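Local atomic coordinates of ribonuclease (Nicotiana glutinosa, PDB entry 1IYB), a protein that probably cleaves RNA as a ribonuclease of the T2 family and binds guanosine-5'-monophosphate in a pocket that recognises guanine. Residues Tyr114-Lys117 with Ala118-Lys122; His137-Gly140 with Gly141-Leu145; Ile148-Ala151 with Ile152-Ala155. All blocks are in the same frame, centred on the assembly; numbering follows the deposited sequence.

Contact 1 of 3, residues Tyr114-Lys117 with Ala118-Lys122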
loop_
_atom_site.group_PDB
_atom_site.type_symbol
_atom_site.label_atom_id
_atom_site.label_comp_id
_atom_site.label_asym_id
_atom_site.label_seq_id
_atom_site.Cartn_x
_atom_site.Cartn_y
_atom_site.Cartn_z
ATOM N N TYR A 114 -0.960 6.310 -20.796
ATOM C CA TYR A 114 -1.360 5.292 -19.829
ATOM C C TYR A 114 -2.809 4.868 -20.062
ATOM O O TYR A 114 -3.103 3.682 -20.224
ATOM C CB TYR A 114 -1.208 5.838 -18.404
ATOM C CG TYR A 114 -1.671 4.891 -17.316
ATOM C CD1 TYR A 114 -0.870 3.826 -16.900
ATOM C CD2 TYR A 114 -2.921 5.052 -16.712
ATOM C CE1 TYR A 114 -1.303 2.943 -15.905
ATOM C CE2 TYR A 114 -3.363 4.177 -15.722
ATOM C CZ TYR A 114 -2.550 3.126 -15.324
ATOM O OH TYR A 114 -2.998 2.260 -14.350
ATOM N N PHE A 115 -3.719 5.837 -20.063
ATOM C CA PHE A 115 -5.123 5.528 -20.276
ATOM C C PHE A 115 -5.378 4.978 -21.671
ATOM O O PHE A 115 -6.206 4.084 -21.841
ATOM C CB PHE A 115 -5.987 6.759 -19.990
ATOM C CG PHE A 115 -6.106 7.066 -18.525
ATOM C CD1 PHE A 115 -5.239 7.966 -17.906
ATOM C CD2 PHE A 115 -7.040 6.393 -17.744
ATOM C CE1 PHE A 115 -5.304 8.186 -16.523
ATOM C CE2 PHE A 115 -7.111 6.603 -16.368
ATOM C CZ PHE A 115 -6.241 7.500 -15.758
ATOM N N LYS A 116 -4.665 5.494 -22.669
ATOM C CA LYS A 116 -4.838 4.995 -24.031
ATOM C C LYS A 116 -4.404 3.529 -24.123
ATOM O O LYS A 116 -5.076 2.714 -24.756
ATOM C CB LYS A 116 -4.030 5.838 -25.026
ATOM C CG LYS A 116 -3.939 5.234 -26.425
ATOM C CD LYS A 116 -3.090 6.095 -27.350
ATOM C CE LYS A 116 -2.601 5.302 -28.560
ATOM N NZ LYS A 116 -3.714 4.654 -29.304
ATOM N N LYS A 117 -3.282 3.189 -23.496
ATOM C CA LYS A 117 -2.808 1.813 -23.539
ATOM C C LYS A 117 -3.835 0.884 -22.893
ATOM O O LYS A 117 -4.120 -0.196 -23.411
ATOM C CB LYS A 117 -1.460 1.677 -22.822
ATOM C CG LYS A 117 -0.894 0.262 -22.845
ATOM C CD LYS A 117 -0.550 -0.189 -24.255
ATOM C CE LYS A 117 -0.052 -1.627 -24.261
ATOM N NZ LYS A 117 0.449 -2.037 -25.607
ATOM N N ALA A 118 -4.388 1.303 -21.759
ATOM C CA ALA A 118 -5.383 0.488 -21.071
ATOM C C ALA A 118 -6.598 0.266 -21.972
ATOM O O ALA A 118 -7.142 -0.837 -22.037
ATOM C CB ALA A 118 -5.808 1.167 -19.773
ATOM N N LEU A 119 -7.023 1.323 -22.658
ATOM C CA LEU A 119 -8.170 1.233 -23.554
ATOM C C LEU A 119 -7.879 0.324 -24.741
ATOM O O LEU A 119 -8.743 -0.446 -25.166
ATOM C CB LEU A 119 -8.561 2.626 -24.054
ATOM C CG LEU A 119 -9.230 3.531 -23.021
ATOM C CD1 LEU A 119 -9.392 4.930 -23.595
ATOM C CD2 LEU A 119 -10.586 2.956 -22.634
ATOM N N ASP A 120 -6.665 0.413 -25.277
ATOM C CA ASP A 120 -6.288 -0.417 -26.415
ATOM C C ASP A 120 -6.210 -1.887 -26.008
ATOM O O ASP A 120 -6.631 -2.768 -26.764
ATOM C CB ASP A 120 -4.961 0.071 -27.011
ATOM C CG ASP A 120 -5.116 1.377 -27.793
ATOM O OD1 ASP A 120 -4.088 1.953 -28.216
ATOM O OD2 ASP A 120 -6.264 1.830 -27.995
ATOM N N LEU A 121 -5.682 -2.155 -24.815
ATOM C CA LEU A 121 -5.591 -3.524 -24.315
ATOM C C LEU A 121 -7.001 -4.088 -24.106
ATOM O O LEU A 121 -7.259 -5.262 -24.367
ATOM C CB LEU A 121 -4.816 -3.556 -22.991
ATOM C CG LEU A 121 -3.293 -3.432 -23.111
ATOM C CD1 LEU A 121 -2.693 -3.082 -21.758
ATOM C CD2 LEU A 121 -2.721 -4.742 -23.649
ATOM N N LYS A 122 -7.910 -3.233 -23.646
ATOM C CA LYS A 122 -9.292 -3.629 -23.397
ATOM C C LYS A 122 -9.955 -4.094 -24.693
ATOM O O LYS A 122 -10.637 -5.119 -24.723
ATOM C CB LYS A 122 -10.057 -2.445 -22.791
ATOM C CG LYS A 122 -11.539 -2.674 -22.505
ATOM C CD LYS A 122 -11.757 -3.767 -21.480
ATOM C CE LYS A 122 -13.160 -3.687 -20.878
ATOM N NZ LYS A 122 -14.239 -3.750 -21.904
#

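Contact 2 of 3, residues His137-Gly140 with Gly141-Leu145. Unlike the reference sequence in segment 137-140: H137 (reference Asn).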
loop_
_atom_site.group_PDB
_atom_site.type_symbol
_atom_site.label_atom_id
_atom_site.label_comp_id
_atom_site.label_asym_id
_atom_site.label_seq_id
_atom_site.Cartn_x
_atom_site.Cartn_y
_atom_site.Cartn_z
ATOM N N HIS A 137 -20.617 -18.724 -20.263
ATOM C CA HIS A 137 -21.418 -17.509 -20.182
ATOM C C HIS A 137 -21.748 -17.063 -18.766
ATOM O O HIS A 137 -21.787 -17.869 -17.833
ATOM C CB HIS A 137 -22.734 -17.684 -20.948
ATOM C CG HIS A 137 -22.578 -18.341 -22.282
ATOM N ND1 HIS A 137 -22.680 -19.705 -22.455
ATOM C CD2 HIS A 137 -22.314 -17.825 -23.504
ATOM C CE1 HIS A 137 -22.487 -20.001 -23.728
ATOM N NE2 HIS A 137 -22.261 -18.879 -24.387
ATOM N N PRO A 138 -21.987 -15.754 -18.589
ATOM C CA PRO A 138 -22.324 -15.182 -17.284
ATOM C C PRO A 138 -23.809 -15.410 -17.010
ATOM O O PRO A 138 -24.607 -14.470 -16.990
ATOM C CB PRO A 138 -21.977 -13.708 -17.462
ATOM C CG PRO A 138 -22.330 -13.464 -18.890
ATOM C CD PRO A 138 -21.781 -14.692 -19.592
ATOM N N ASP A 139 -24.161 -16.677 -16.810
ATOM C CA ASP A 139 -25.540 -17.079 -16.558
ATOM C C ASP A 139 -25.742 -17.681 -15.172
ATOM O O ASP A 139 -26.721 -18.391 -14.935
ATOM C CB ASP A 139 -25.978 -18.099 -17.611
ATOM C CG ASP A 139 -24.983 -19.238 -17.769
ATOM O OD1 ASP A 139 -24.289 -19.572 -16.783
ATOM O OD2 ASP A 139 -24.901 -19.807 -18.878
ATOM N N GLY A 140 -24.819 -17.405 -14.258
ATOM C CA GLY A 140 -24.933 -17.944 -12.917
ATOM C C GLY A 140 -24.471 -19.387 -12.815
ATOM O O GLY A 140 -24.495 -19.977 -11.737
ATOM N N GLY A 141 -24.046 -19.958 -13.939
ATOM C CA GLY A 141 -23.582 -21.333 -13.937
ATOM C C GLY A 141 -22.182 -21.466 -13.369
ATOM O O GLY A 141 -21.508 -20.461 -13.110
ATOM N N PHE A 142 -21.742 -22.702 -13.157
ATOM C CA PHE A 142 -20.407 -22.951 -12.630
ATOM C C PHE A 142 -19.499 -23.535 -13.700
ATOM O O PHE A 142 -19.921 -24.363 -14.510
ATOM C CB PHE A 142 -20.469 -23.883 -11.417
ATOM C CG PHE A 142 -21.010 -23.223 -10.183
ATOM C CD1 PHE A 142 -22.348 -22.845 -10.108
ATOM C CD2 PHE A 142 -20.174 -22.948 -9.106
ATOM C CE1 PHE A 142 -22.844 -22.201 -8.977
ATOM C CE2 PHE A 142 -20.660 -22.306 -7.971
ATOM C CZ PHE A 142 -21.999 -21.931 -7.906
ATOM N N TYR A 143 -18.250 -23.086 -13.703
ATOM C CA TYR A 143 -17.271 -23.535 -14.678
ATOM C C TYR A 143 -15.962 -23.863 -13.985
ATOM O O TYR A 143 -15.658 -23.311 -12.928
ATOM C CB TYR A 143 -17.040 -22.440 -15.726
ATOM C CG TYR A 143 -18.310 -21.964 -16.392
ATOM C CD1 TYR A 143 -19.118 -20.995 -15.794
ATOM C CD2 TYR A 143 -18.731 -22.518 -17.597
ATOM C CE1 TYR A 143 -20.320 -20.592 -16.382
ATOM C CE2 TYR A 143 -19.927 -22.125 -18.192
ATOM C CZ TYR A 143 -20.716 -21.166 -17.582
ATOM O OH TYR A 143 -21.900 -20.784 -18.170
ATOM N N SER A 144 -15.183 -24.762 -14.575
ATOM C CA SER A 144 -13.913 -25.125 -13.975
ATOM C C SER A 144 -12.930 -23.990 -14.196
ATOM O O SER A 144 -12.970 -23.306 -15.220
ATOM C CB SER A 144 -13.358 -26.416 -14.587
ATOM O OG SER A 144 -12.955 -26.226 -15.930
ATOM N N LEU A 145 -12.051 -23.791 -13.222
ATOM C CA LEU A 145 -11.046 -22.746 -13.307
ATOM C C LEU A 145 -10.185 -22.955 -14.552
ATOM O O LEU A 145 -9.884 -22.011 -15.288
ATOM C CB LEU A 145 -10.179 -22.774 -12.049
ATOM C CG LEU A 145 -9.007 -21.803 -11.967
ATOM C CD1 LEU A 145 -9.509 -20.370 -12.052
ATOM C CD2 LEU A 145 -8.265 -22.041 -10.658
#

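Contact 3 of 3, residues Ile148-Ala151 with Ile152-Ala155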
loop_
_atom_site.group_PDB
_atom_site.type_symbol
_atom_site.label_atom_id
_atom_site.label_comp_id
_atom_site.label_asym_id
_atom_site.label_seq_id
_atom_site.Cartn_x
_atom_site.Cartn_y
_atom_site.Cartn_z
ATOM N N ILE A 148 -11.693 -21.836 -17.919
ATOM C CA ILE A 148 -11.644 -20.389 -18.075
ATOM C C ILE A 148 -10.242 -19.958 -18.506
ATOM O O ILE A 148 -10.080 -19.176 -19.445
ATOM C CB ILE A 148 -12.038 -19.691 -16.745
ATOM C CG1 ILE A 148 -13.506 -19.992 -16.422
ATOM C CG2 ILE A 148 -11.807 -18.184 -16.839
ATOM C CD1 ILE A 148 -13.932 -19.560 -15.027
ATOM N N LYS A 149 -9.232 -20.482 -17.822
ATOM C CA LYS A 149 -7.846 -20.156 -18.144
ATOM C C LYS A 149 -7.481 -20.576 -19.564
ATOM O O LYS A 149 -6.895 -19.804 -20.322
ATOM C CB LYS A 149 -6.894 -20.865 -17.177
ATOM C CG LYS A 149 -6.909 -20.352 -15.755
ATOM C CD LYS A 149 -5.955 -21.174 -14.903
ATOM C CE LYS A 149 -5.851 -20.640 -13.487
ATOM N NZ LYS A 149 -4.850 -21.415 -12.697
ATOM N N ASN A 150 -7.837 -21.804 -19.924
ATOM C CA ASN A 150 -7.493 -22.322 -21.241
ATOM C C ASN A 150 -8.256 -21.703 -22.402
ATOM O O ASN A 150 -7.723 -21.601 -23.506
ATOM C CB ASN A 150 -7.620 -23.848 -21.246
ATOM C CG ASN A 150 -6.634 -24.510 -20.294
ATOM O OD1 ASN A 150 -5.553 -23.974 -20.039
ATOM N ND2 ASN A 150 -6.993 -25.679 -19.777
ATOM N N ALA A 151 -9.491 -21.276 -22.162
ATOM C CA ALA A 151 -10.269 -20.637 -23.213
ATOM C C ALA A 151 -9.559 -19.332 -23.571
ATOM O O ALA A 151 -9.432 -18.974 -24.740
ATOM C CB ALA A 151 -11.682 -20.351 -22.722
ATOM N N ILE A 152 -9.085 -18.629 -22.547
ATOM C CA ILE A 152 -8.385 -17.370 -22.758
ATOM C C ILE A 152 -7.011 -17.592 -23.390
ATOM O O ILE A 152 -6.621 -16.872 -24.308
ATOM C CB ILE A 152 -8.248 -16.605 -21.425
ATOM C CG1 ILE A 152 -9.644 -16.199 -20.937
ATOM C CG2 ILE A 152 -7.354 -15.382 -21.606
ATOM C CD1 ILE A 152 -9.679 -15.734 -19.499
ATOM N N ARG A 153 -6.289 -18.600 -22.913
ATOM C CA ARG A 153 -4.969 -18.890 -23.460
ATOM C C ARG A 153 -5.049 -19.229 -24.947
ATOM O O ARG A 153 -4.232 -18.768 -25.741
ATOM C CB ARG A 153 -4.317 -20.047 -22.703
ATOM C CG ARG A 153 -2.901 -20.339 -23.171
ATOM C CD ARG A 153 -2.280 -21.476 -22.384
ATOM N NE ARG A 153 -3.005 -22.729 -22.562
ATOM C CZ ARG A 153 -2.654 -23.879 -21.997
ATOM N NH1 ARG A 153 -1.582 -23.937 -21.215
ATOM N NH2 ARG A 153 -3.375 -24.973 -22.213
ATOM N N SER A 154 -6.034 -20.038 -25.327
ATOM C CA SER A 154 -6.189 -20.416 -26.726
ATOM C C SER A 154 -6.501 -19.205 -27.599
ATOM O O SER A 154 -6.112 -19.153 -28.767
ATOM C CB SER A 154 -7.309 -21.450 -26.880
ATOM O OG SER A 154 -6.988 -22.652 -26.207
ATOM N N ALA A 155 -7.200 -18.232 -27.026
ATOM C CA ALA A 155 -7.586 -17.036 -27.761
ATOM C C ALA A 155 -6.495 -15.985 -27.925
ATOM O O ALA A 155 -6.239 -15.527 -29.038
ATOM C CB ALA A 155 -8.815 -16.405 -27.109
#

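Contact 1 of 3, residues Tyr114-Lys117 with Ala118-Lys122
K116 and D120 stand one turn apart on helix 111-124, and the backbone joining them is regular alpha-helix. Each carbonyl from Y114 to K117 accepts the amide four residues on; D120 N to K116 O, at 2.8 Å, is the shortest of these bonds, with an N-H...O angle of 155°. The side chains of the same two residues form an i to i+4 salt bridge. K116 sends CG out anti to its own N (chi1 169°) and keeps the chain extended until chi4 bends it, which brings NZ to 2.9 Å from D120 OD1. The ammonium uses the syn lone pair of that oxygen, on the side facing OD2. OD2 itself is engaged by R75 of helix 73-79, so the carboxylate is shared between two cations and would probably stay ionised. With an alanine in place of D120, K116 and R75 would probably both lose their anionic mate, and the lysine chain its anchor. On another flank the aliphatic part of K117 passes obliquely over L121. A bend at chi2 (65°) carries CE to 3.9 Å from L121 CG, while NZ continues to the carbonyl of G185. The F115 ring meets W80, and Y114 OH bonds to L45 O. Helix 111-124 packs against M76 of helix 73-79 with F115 and L119, and on strands 10-16 and 41-48 with L121 and K122, the helix-on-sheet packing of the alpha+beta RNase T2 fold.

Contact 2 of 3, residues His137-Gly140 with Gly141-Leu145
G141 opens the second segment with its N hydrogen-bonded to OD1 of D139, two residues back: 2.9 Å, N-H...O angle 144°. The amide reaches the oxygen on its anti side. A side chain bonding to the backbone N two residues ahead is the pattern of an Asx turn. D139 makes this possible by placing CG between its backbone N and carbonyl carbon (chi1 50°), which points OD1 forward to the amide. A side chain at G141 would collide with the same OD1, its CB falling 2.8 Å away, and a CB on G140 would be jammed against the carbonyl O of D139. Next, CD1 and CE1 of F142 lie 3.9 Å from G140 O, an oblique and loose contact. Y143 then reaches back across the loop. Its hydroxyl takes a hydrogen bond from H137 N at 3.2 Å and lies 3.0 Å from D139 OD1, which meets the phenol near the ring plane; the carboxylate and ring planes are only 18° apart. H137 O also lies 2.9 Å from Y143 OH, and the acceptor of the hydroxyl proton is unsettled. The backbone of Y143 pairs with I203 of strand 202-204. S144 takes the N-cap position of helix 145-156, its side chain capping a backbone N. Chemically, the decisive contacts between the two segments are polar: one tyrosine hydroxyl accepts the amide of H137 beside oxygens that compete for its proton.

Contact 3 of 3, residues Ile148-Ala151 with Ile152-Ala155
N150 and R153, three residues apart on the alpha-helix 145-156, are brought together by their torsions. N150 holds CG beside its backbone N (chi1 -64°), whereas R153 starts anti to its N and folds only at chi3 (62°), which turns the guanidinium back toward the asparagine. The two flat groups then lie side by side, their planes 17° apart. OD1 of N150 sits over one face of the R153 guanidinium, offset toward the rim, and the approach angle is too poor for a hydrogen bond. In the backbone the i to i+4 pattern continues, with R153 N to K149 O at 2.9 Å in the carbonyl plane. The bond from I152 N to I148 O is weak at 3.3 Å, and A155 N to A151 O is equally long and less straight. The inward side is apolar. I148 and I152 point the same way, CG2 of the first 4.2 Å from CD1 of the second, and both pack on helix 127-133, I148 against L131 and I152 against L127 and I130. I148 also touches I162 of strand 161-166. On the outward side, N150 OD1 stands 3.2 Å from R153 NH2.

How the contacts relate
Contacts 1 and 3 both join residues three or four apart along one helix, but they differ in depth. Contact 1 is largely buried, its centre 11 Å from that of the chain and the side chain of Y114 about 7 Å from the bound nucleotide; contact 3 is only partly buried, and contact 2 lies at the surface. Chemistry follows position: a salt bridge on the solvent-facing side of the first, an amide oxygen over a guanidinium face on the outward side of the third, and hydroxyl and carboxylate bonds in the second. Contacts 2 and 3 adjoin, strand 142-144 leading straight into helix 145-156, with Y143 CB 4.3 Å from I148 CD1. Contact 1 stays separate, nearest atoms about 10 Å from contact 3.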